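PDB 1O5Z: folylpolyglutamate synthase/dihydrofolate synthase from Thermotoga maritima, which probably adds L-glutamate to dihydropteroate and to tetrahydrofolate polyglutamates, using ATP and magnesium, in folate biosynthesis. Local coordinates for residues N68-I73 / G298-K303. Sequence-based numbering, arbitrary orientation.
Sequences NMVSNI and GLKNAK
Residues 68-73 lie within helix 63-77; residues 298-301 end helix 292-301, and Ala302 (phi/psi -52/140) leads the chain extended into Lys303. In register, Ile73 CA lies 3.9 Å from Gly298 CA and Met69 CA 5.2 Å from Ala302 CA. Glycine suits position 298 because a CB would clash with Ile73 CA. Among apolar contacts, the small Ala302 CB lets Met69 CG come within 3.6 Å, and Ile73 CD1 meets Leu299 CD2 (4.0 Å); Met69 and Ile73 also touch helix 271-286. In this Mur ligase-type fold, helix 63-77 follows the P-loop after strand 53-58 in the N-terminal, P-loop NTPase-like domain, and the C-terminal end of helix 292-301 packs against it. Asparagine amides can accept and donate at once: Asn68, chi1 t and CA-to-CB bond toward 298-303, accepts a hydrogen bond at OD1 from Lys303 N (2.8 Å), while Asn72 ND2 gives Asn68 OD1 a weak one (2.9 Å). One water donates to Asn72 O (3.0 Å) and Asn72 OD1 (2.9 Å) and accepts from Asn301 ND2 (2.7 Å).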
# COMPACT_ATOMS: atom_id res chain seq x y z
N ASN A 68 2.16 -6.77 -2.85
CA ASN A 68 2.73 -6.48 -4.16
C ASN A 68 3.81 -7.48 -4.53
O ASN A 68 3.84 -7.97 -5.64
CB ASN A 68 3.31 -5.08 -4.21
CG ASN A 68 3.68 -4.67 -5.60
OD1 ASN A 68 4.86 -4.71 -5.98
ND2 ASN A 68 2.66 -4.31 -6.40
N MET A 69 4.70 -7.74 -3.59
CA MET A 69 5.77 -8.71 -3.79
C MET A 69 5.22 -10.13 -4.07
O MET A 69 5.66 -10.84 -5.00
CB MET A 69 6.65 -8.72 -2.57
CG MET A 69 7.50 -7.47 -2.41
SD MET A 69 8.40 -7.52 -0.83
CE MET A 69 9.17 -5.91 -0.76
N VAL A 70 4.25 -10.53 -3.27
CA VAL A 70 3.58 -11.79 -3.46
C VAL A 70 2.92 -11.86 -4.83
O VAL A 70 3.10 -12.84 -5.54
CB VAL A 70 2.61 -12.10 -2.31
CG1 VAL A 70 1.78 -13.27 -2.61
CG2 VAL A 70 3.39 -12.40 -1.05
N SER A 71 2.17 -10.82 -5.22
CA SER A 71 1.51 -10.84 -6.53
C SER A 71 2.52 -10.90 -7.60
O SER A 71 2.34 -11.60 -8.52
CB SER A 71 0.66 -9.59 -6.82
OG SER A 71 -0.17 -9.34 -5.71
N ASN A 72 3.52 -10.04 -7.53
CA ASN A 72 4.54 -9.98 -8.56
C ASN A 72 5.26 -11.28 -8.79
O ASN A 72 5.50 -11.64 -9.93
CB ASN A 72 5.49 -8.81 -8.30
CG ASN A 72 5.00 -7.57 -8.99
OD1 ASN A 72 4.86 -7.59 -10.22
ND2 ASN A 72 4.64 -6.54 -8.24
N ILE A 73 5.53 -12.01 -7.72
CA ILE A 73 6.22 -13.29 -7.85
C ILE A 73 5.32 -14.34 -8.55
O ILE A 73 5.77 -15.08 -9.43
CB ILE A 73 6.67 -13.79 -6.49
CG1 ILE A 73 7.81 -12.92 -5.95
CG2 ILE A 73 7.15 -15.28 -6.58
CD1 ILE A 73 8.14 -13.20 -4.48
N GLY A 298 10.03 -11.35 -9.65
CA GLY A 298 8.92 -10.73 -8.92
C GLY A 298 9.40 -9.73 -7.90
O GLY A 298 8.86 -8.61 -7.85
N LEU A 299 10.44 -10.09 -7.13
CA LEU A 299 11.12 -9.15 -6.20
C LEU A 299 11.79 -7.95 -6.89
O LEU A 299 11.75 -6.83 -6.39
CB LEU A 299 12.17 -9.87 -5.37
CG LEU A 299 11.65 -10.89 -4.37
CD1 LEU A 299 12.77 -11.52 -3.67
CD2 LEU A 299 10.69 -10.28 -3.37
N LYS A 300 12.42 -8.19 -8.02
CA LYS A 300 12.95 -7.10 -8.83
C LYS A 300 11.86 -6.15 -9.34
O LYS A 300 12.11 -4.97 -9.56
CB LYS A 300 13.73 -7.67 -10.03
CG LYS A 300 15.05 -7.02 -10.17
CD LYS A 300 16.04 -7.79 -11.03
CE LYS A 300 17.44 -7.00 -11.01
NZ LYS A 300 18.74 -7.83 -11.21
N ASN A 301 10.66 -6.69 -9.56
CA ASN A 301 9.52 -5.98 -10.19
C ASN A 301 8.60 -5.29 -9.21
O ASN A 301 7.91 -4.36 -9.58
CB ASN A 301 8.64 -6.96 -10.98
CG ASN A 301 9.24 -7.40 -12.30
OD1 ASN A 301 10.24 -6.90 -12.78
ND2 ASN A 301 8.58 -8.36 -12.90
N ALA A 302 8.58 -5.77 -7.97
CA ALA A 302 7.80 -5.13 -6.91
C ALA A 302 8.06 -3.62 -6.75
O ALA A 302 9.21 -3.15 -6.78
CB ALA A 302 8.05 -5.82 -5.58
N LYS A 303 6.97 -2.91 -6.51
CA LYS A 303 6.98 -1.47 -6.40
C LYS A 303 5.91 -1.07 -5.40
O LYS A 303 4.78 -1.53 -5.52
CB LYS A 303 6.64 -0.89 -7.75
CG LYS A 303 6.73 0.65 -7.77
CD LYS A 303 6.67 1.23 -9.20
CE LYS A 303 8.07 1.19 -9.92
NZ LYS A 303 7.93 0.71 -11.35
O HOH W 1 6.35 -9.51 -11.80